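Local coordinates for acyl-CoA synthetase (AMP-forming)/AMP-acid ligase II-like protein (Dyadobacter fermentans, PDB 4GS5) that probably activates a carboxylic acid with ATP and joins it to coenzyme A, as AMP-forming acyl-CoA ligases do, at residues M173-S178 against K191-P196; E200-L205 against N241-I246. One frame throughout, in Å; residues are numbered along the deposited sequence.

Interaction 1 (M173-S178 against K191-P196); sequences MPVYQS and KALNGP
Asn-194 turns its amide back onto the backbone of 173-178, its CG held in the crowded position between backbone N and carbonyl carbon (chi1 59°). ND2 donates to Met-173 O over 2.8 Å, in the plane of that carbonyl, while OD1 accepts from Val-175 N at 3.2 Å with the N-H arriving above the carbonyl plane. The short amide thus offers a donor and an acceptor much as a peptide group would, and prolongs the antiparallel ladder beyond strand 187-192. Leu-193 adds its backbone N, bonded to Val-175 O at 2.9 Å, and crosses the Val-175 and Gln-177 side chains obliquely, CD1 4.0 Å from Val-175 CG1 and 3.9 Å from Gln-177 CB; its branched end suits this apolar span. Beyond CB, Gln-177 runs extended, its CG anti to the backbone N, and its amide is gripped by Gly-156 O, Ala-158 O and Val-160 N. At the backbone Gln-177 and Lys-191 form an antiparallel hydrogen-bonded pair, Lys-191 N to Gln-177 O almost straight (178°). On the opposite face Tyr-176 lies beside Ala-192, CE1 to CB 4.3 Å, the small methyl admitting the ring. The two strands form a beta hairpin; strand 153-155 pairs with 175-180 along its other edge, and the Ile-168 side chain of helix 162-169 touches both Val-175 and Leu-193, while its backbone O accepts a second bond from Asn-194 ND2.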
loop_
_atom_site.group_PDB
_atom_site.type_symbol
_atom_site.label_atom_id
_atom_site.label_comp_id
_atom_site.label_asym_id
_atom_site.label_seq_id
_atom_site.Cartn_x
_atom_site.Cartn_y
_atom_site.Cartn_z
HETATM N N MSE A 173 -12.790 -0.612 18.415
HETATM C CA MSE A 173 -12.344 0.710 17.982
HETATM C C MSE A 173 -12.140 0.709 16.474
HETATM O O MSE A 173 -11.484 -0.186 15.952
HETATM C CB MSE A 173 -11.008 1.055 18.649
HETATM C CG MSE A 173 -10.326 2.236 18.003
HETATM SE SE MSE A 173 -8.743 2.858 18.948
HETATM C CE MSE A 173 -7.640 1.271 18.677
ATOM N N PRO A 174 -12.664 1.728 15.772
ATOM C CA PRO A 174 -12.532 1.781 14.312
ATOM C C PRO A 174 -11.080 1.898 13.866
ATOM O O PRO A 174 -10.412 2.844 14.270
ATOM C CB PRO A 174 -13.298 3.060 13.919
ATOM C CG PRO A 174 -14.072 3.452 15.097
ATOM C CD PRO A 174 -13.411 2.881 16.306
ATOM N N VAL A 175 -10.616 0.955 13.041
ATOM C CA VAL A 175 -9.274 0.996 12.478
ATOM C C VAL A 175 -9.349 0.869 10.948
ATOM O O VAL A 175 -10.064 -0.002 10.416
ATOM C CB VAL A 175 -8.405 -0.150 13.044
ATOM C CG1 VAL A 175 -7.021 -0.092 12.473
ATOM C CG2 VAL A 175 -8.337 -0.069 14.581
ATOM N N TYR A 176 -8.626 1.745 10.252
ATOM C CA TYR A 176 -8.644 1.804 8.798
ATOM C C TYR A 176 -7.222 1.749 8.308
ATOM O O TYR A 176 -6.302 2.015 9.081
ATOM C CB TYR A 176 -9.267 3.119 8.319
ATOM C CG TYR A 176 -10.676 3.316 8.789
ATOM C CD1 TYR A 176 -11.755 2.850 8.039
ATOM C CD2 TYR A 176 -10.936 3.971 9.985
ATOM C CE1 TYR A 176 -13.058 3.034 8.476
ATOM C CE2 TYR A 176 -12.222 4.157 10.425
ATOM C CZ TYR A 176 -13.279 3.695 9.672
ATOM O OH TYR A 176 -14.558 3.890 10.130
ATOM N N GLN A 177 -7.037 1.393 7.037
ATOM C CA GLN A 177 -5.722 1.469 6.413
ATOM C C GLN A 177 -5.821 2.237 5.099
ATOM O O GLN A 177 -6.766 2.043 4.337
ATOM C CB GLN A 177 -5.092 0.076 6.194
ATOM C CG GLN A 177 -3.631 0.170 5.687
ATOM C CD GLN A 177 -2.810 -1.081 5.959
ATOM O OE1 GLN A 177 -3.340 -2.182 6.002
ATOM N NE2 GLN A 177 -1.506 -0.902 6.169
ATOM N N SER A 178 -4.856 3.121 4.857
ATOM C CA SER A 178 -4.837 3.974 3.664
ATOM C C SER A 178 -4.306 3.249 2.436
ATOM O O SER A 178 -3.444 2.367 2.540
ATOM C CB SER A 178 -3.901 5.166 3.894
ATOM O OG SER A 178 -4.368 5.972 4.955
ATOM N N LYS A 191 -9.354 1.247 3.536
ATOM C CA LYS A 191 -9.835 -0.102 3.855
ATOM C C LYS A 191 -10.304 -0.175 5.308
ATOM O O LYS A 191 -9.618 0.305 6.207
ATOM C CB LYS A 191 -8.694 -1.102 3.672
ATOM C CG LYS A 191 -9.071 -2.558 4.049
ATOM C CD LYS A 191 -7.876 -3.495 3.907
ATOM C CE LYS A 191 -7.556 -3.793 2.458
ATOM N NZ LYS A 191 -6.345 -4.673 2.333
ATOM N N ALA A 192 -11.456 -0.781 5.564
ATOM C CA ALA A 192 -11.872 -0.984 6.954
ATOM C C ALA A 192 -11.271 -2.277 7.479
ATOM O O ALA A 192 -11.475 -3.334 6.883
ATOM C CB ALA A 192 -13.434 -1.024 7.059
ATOM N N LEU A 193 -10.532 -2.215 8.584
ATOM C CA LEU A 193 -9.854 -3.424 9.072
ATOM C C LEU A 193 -10.603 -4.148 10.193
ATOM O O LEU A 193 -10.197 -5.224 10.628
ATOM C CB LEU A 193 -8.420 -3.115 9.532
ATOM C CG LEU A 193 -7.446 -2.582 8.478
ATOM C CD1 LEU A 193 -6.111 -2.170 9.154
ATOM C CD2 LEU A 193 -7.199 -3.601 7.362
ATOM N N ASN A 194 -11.681 -3.560 10.693
ATOM C CA ASN A 194 -12.510 -4.270 11.677
ATOM C C ASN A 194 -13.935 -3.734 11.647
ATOM O O ASN A 194 -14.262 -2.887 10.821
ATOM C CB ASN A 194 -11.911 -4.201 13.101
ATOM C CG ASN A 194 -11.734 -2.766 13.600
ATOM O OD1 ASN A 194 -12.265 -1.821 13.017
ATOM N ND2 ASN A 194 -10.989 -2.603 14.691
ATOM N N GLY A 195 -14.792 -4.253 12.520
ATOM C CA GLY A 195 -16.199 -3.890 12.500
ATOM C C GLY A 195 -16.920 -4.729 11.455
ATOM O O GLY A 195 -16.284 -5.467 10.686
ATOM N N PRO A 196 -18.253 -4.599 11.383
ATOM C CA PRO A 196 -18.974 -5.498 10.482
ATOM C C PRO A 196 -18.702 -5.186 9.008
ATOM O O PRO A 196 -18.987 -6.027 8.175
ATOM C CB PRO A 196 -20.447 -5.266 10.850
ATOM C CG PRO A 196 -20.488 -3.879 11.399
ATOM C CD PRO A 196 -19.154 -3.676 12.100
HETATM O O HOH W 1 -12.908 -0.233 10.656
HETATM O O HOH W 2 -4.489 -4.322 4.888
#

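Interaction 2 (E200-L205 against N241-I246); sequences ELYVFL and NAFQWI
Phe-243, Tyr-202 and Phe-204 form an aromatic cluster. The CG of Phe-243 takes the crowded position between backbone N and carbonyl carbon (chi1 75°), and its flat, wide ring can meet one neighbour over a face and the other at its rim. Tyr-202 sets its CB over one face, 3.9 Å from the centroid of the Phe-243 ring, a CH-pi contact, and the two rings run nearly parallel (24°) but slid so far that they barely overlap. Phe-204 brings in the tip of its ring at the CD2 rim, displaced to the other side of the ring plane, CZ lying 3.4 Å from Phe-243 CD2, with the planes oblique. An alanine in place of Phe-204 would take away this tip and the ring that stacks on Tyr-210, and would probably loosen the cluster against Leu-218 and Ile-220. Beneath the rings the backbones pair as antiparallel strands: Tyr-202 and Phe-243 form a hydrogen-bonded pair, joined by Tyr-202 N to Phe-243 O (2.9 Å) and Phe-243 N to Tyr-202 O (2.8 Å). Strand 202-204 also borders 187-192, and 242-248 borders 230-238, an arrangement consistent with the antiparallel beta subdomain of this enzyme family. On the reverse face Ala-242 meets Val-203, and their CA atoms come within 4.0 Å, a closeness that the small methyl tolerates; Leu-201 CD1 touches the same methyl. Farther out, Phe-204 N reaches Asn-241 O at 3.0 Å from above the carbonyl plane. At the other end of the pairing, a water donates to Glu-200 O and accepts from Trp-245 N.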
loop_
_atom_site.group_PDB
_atom_site.type_symbol
_atom_site.label_atom_id
_atom_site.label_comp_id
_atom_site.label_asym_id
_atom_site.label_seq_id
_atom_site.Cartn_x
_atom_site.Cartn_y
_atom_site.Cartn_z
ATOM N N GLU A 200 -11.566 -6.576 2.182
ATOM C CA GLU A 200 -10.365 -6.343 1.394
ATOM C C GLU A 200 -10.486 -5.111 0.503
ATOM O O GLU A 200 -9.499 -4.689 -0.093
ATOM C CB GLU A 200 -10.014 -7.570 0.543
ATOM C CG GLU A 200 -9.327 -8.693 1.309
ATOM C CD GLU A 200 -10.270 -9.838 1.628
ATOM O OE1 GLU A 200 -11.478 -9.708 1.334
ATOM O OE2 GLU A 200 -9.806 -10.866 2.168
ATOM N N LEU A 201 -11.681 -4.523 0.425
ATOM C CA LEU A 201 -11.911 -3.404 -0.489
ATOM C C LEU A 201 -11.325 -2.109 0.054
ATOM O O LEU A 201 -11.450 -1.804 1.237
ATOM C CB LEU A 201 -13.401 -3.189 -0.784
ATOM C CG LEU A 201 -14.187 -4.204 -1.619
ATOM C CD1 LEU A 201 -15.632 -3.723 -1.737
ATOM C CD2 LEU A 201 -13.606 -4.441 -3.019
ATOM N N TYR A 202 -10.675 -1.355 -0.818
ATOM C CA TYR A 202 -10.343 0.030 -0.513
ATOM C C TYR A 202 -11.464 0.886 -1.096
ATOM O O TYR A 202 -11.715 0.835 -2.293
ATOM C CB TYR A 202 -9.015 0.411 -1.158
ATOM C CG TYR A 202 -7.786 -0.270 -0.557
ATOM C CD1 TYR A 202 -7.147 0.252 0.570
ATOM C CD2 TYR A 202 -7.253 -1.403 -1.141
ATOM C CE1 TYR A 202 -6.003 -0.358 1.097
ATOM C CE2 TYR A 202 -6.112 -2.020 -0.626
ATOM C CZ TYR A 202 -5.496 -1.494 0.487
ATOM O OH TYR A 202 -4.383 -2.123 0.983
ATOM N N VAL A 203 -12.125 1.680 -0.261
ATOM C CA VAL A 203 -13.204 2.545 -0.720
ATOM C C VAL A 203 -12.663 3.937 -1.054
ATOM O O VAL A 203 -12.056 4.597 -0.211
ATOM C CB VAL A 203 -14.317 2.643 0.331
ATOM C CG1 VAL A 203 -15.459 3.547 -0.147
ATOM C CG2 VAL A 203 -14.851 1.235 0.679
ATOM N N PHE A 204 -12.873 4.369 -2.293
ATOM C CA PHE A 204 -12.377 5.665 -2.765
ATOM C C PHE A 204 -12.891 6.844 -1.938
ATOM O O PHE A 204 -14.085 6.959 -1.673
ATOM C CB PHE A 204 -12.753 5.874 -4.240
ATOM C CG PHE A 204 -11.970 5.005 -5.195
ATOM C CD1 PHE A 204 -10.598 5.214 -5.387
ATOM C CD2 PHE A 204 -12.596 3.961 -5.875
ATOM C CE1 PHE A 204 -9.868 4.408 -6.256
ATOM C CE2 PHE A 204 -11.878 3.139 -6.749
ATOM C CZ PHE A 204 -10.518 3.362 -6.952
ATOM N N LEU A 205 -11.975 7.720 -1.535
ATOM C CA LEU A 205 -12.335 8.961 -0.861
ATOM C C LEU A 205 -13.126 9.869 -1.806
ATOM O O LEU A 205 -12.969 9.798 -3.022
ATOM C CB LEU A 205 -11.069 9.680 -0.388
ATOM C CG LEU A 205 -10.315 8.998 0.749
ATOM C CD1 LEU A 205 -8.925 9.607 0.919
ATOM C CD2 LEU A 205 -11.106 9.095 2.031
ATOM N N ASN A 241 -17.870 2.251 -5.941
ATOM C CA ASN A 241 -16.879 3.240 -5.518
ATOM C C ASN A 241 -15.737 2.701 -4.645
ATOM O O ASN A 241 -15.329 3.342 -3.677
ATOM C CB ASN A 241 -17.570 4.395 -4.796
ATOM C CG ASN A 241 -17.975 4.030 -3.384
ATOM O OD1 ASN A 241 -18.269 2.865 -3.086
ATOM N ND2 ASN A 241 -17.980 5.024 -2.499
ATOM N N ALA A 242 -15.219 1.531 -4.999
ATOM C CA ALA A 242 -14.191 0.859 -4.214
ATOM C C ALA A 242 -13.427 -0.088 -5.123
ATOM O O ALA A 242 -13.870 -0.387 -6.229
ATOM C CB ALA A 242 -14.827 0.066 -3.035
ATOM N N PHE A 243 -12.279 -0.573 -4.672
ATOM C CA PHE A 243 -11.556 -1.532 -5.491
ATOM C C PHE A 243 -10.896 -2.600 -4.668
ATOM O O PHE A 243 -10.638 -2.432 -3.478
ATOM C CB PHE A 243 -10.512 -0.845 -6.389
ATOM C CG PHE A 243 -9.266 -0.377 -5.645
ATOM C CD1 PHE A 243 -8.154 -1.194 -5.537
ATOM C CD2 PHE A 243 -9.214 0.895 -5.090
ATOM C CE1 PHE A 243 -6.998 -0.749 -4.870
ATOM C CE2 PHE A 243 -8.064 1.354 -4.428
ATOM C CZ PHE A 243 -6.963 0.538 -4.314
ATOM N N GLN A 244 -10.631 -3.716 -5.328
ATOM C CA GLN A 244 -9.869 -4.775 -4.730
ATOM C C GLN A 244 -8.544 -4.849 -5.467
ATOM O O GLN A 244 -8.502 -4.853 -6.710
ATOM C CB GLN A 244 -10.594 -6.108 -4.896
ATOM C CG GLN A 244 -9.752 -7.266 -4.441
ATOM C CD GLN A 244 -10.468 -8.602 -4.583
ATOM O OE1 GLN A 244 -11.476 -8.718 -5.293
ATOM N NE2 GLN A 244 -9.942 -9.620 -3.912
ATOM N N TRP A 245 -7.459 -4.914 -4.714
ATOM C CA TRP A 245 -6.147 -5.060 -5.332
ATOM C C TRP A 245 -5.951 -6.530 -5.708
ATOM O O TRP A 245 -6.158 -7.409 -4.882
ATOM C CB TRP A 245 -5.061 -4.619 -4.354
ATOM C CG TRP A 245 -3.638 -4.711 -4.886
ATOM C CD1 TRP A 245 -2.958 -3.743 -5.575
ATOM C CD2 TRP A 245 -2.730 -5.819 -4.757
ATOM N NE1 TRP A 245 -1.689 -4.178 -5.875
ATOM C CE2 TRP A 245 -1.525 -5.447 -5.392
ATOM C CE3 TRP A 245 -2.815 -7.080 -4.160
ATOM C CZ2 TRP A 245 -0.419 -6.290 -5.444
ATOM C CZ3 TRP A 245 -1.705 -7.918 -4.209
ATOM C CH2 TRP A 245 -0.525 -7.517 -4.842
ATOM N N ILE A 246 -5.538 -6.772 -6.947
ATOM C CA ILE A 246 -5.377 -8.126 -7.481
ATOM C C ILE A 246 -3.903 -8.515 -7.568
ATOM O O ILE A 246 -3.543 -9.639 -7.232
ATOM C CB ILE A 246 -5.957 -8.235 -8.895
ATOM C CG1 ILE A 246 -7.467 -7.951 -8.891
ATOM C CG2 ILE A 246 -5.651 -9.600 -9.507
ATOM C CD1 ILE A 246 -8.233 -8.733 -7.835
HETATM O O HOH W 3 -7.533 -5.202 -1.808
#

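Interactions 1 and 2 lie in series along the chain, their centres about 13 Å apart, and meet because strands 187-192 and 202-204 are neighbours. Lys-191 spans the join: its CE lies 3.3 Å from Glu-200 O, and its NZ makes a weak hydrogen bond to Tyr-202 OH (3.5 Å) while a water connects NZ to Gln-177 OE1. Strand 175-180, paired in interaction 1, runs into a Tyr-Gly-Met-Thr-Glu sequence that in AMP-forming ligases helps to bind the nucleotide and probably does so here; Tyr-179 of that sequence packs on the rings of Tyr-202 and Phe-243. Interaction 2 also comes near a bound 1,2-ethanediol, about 5 Å from the Val-203 side chain and probably a crystallisation additive.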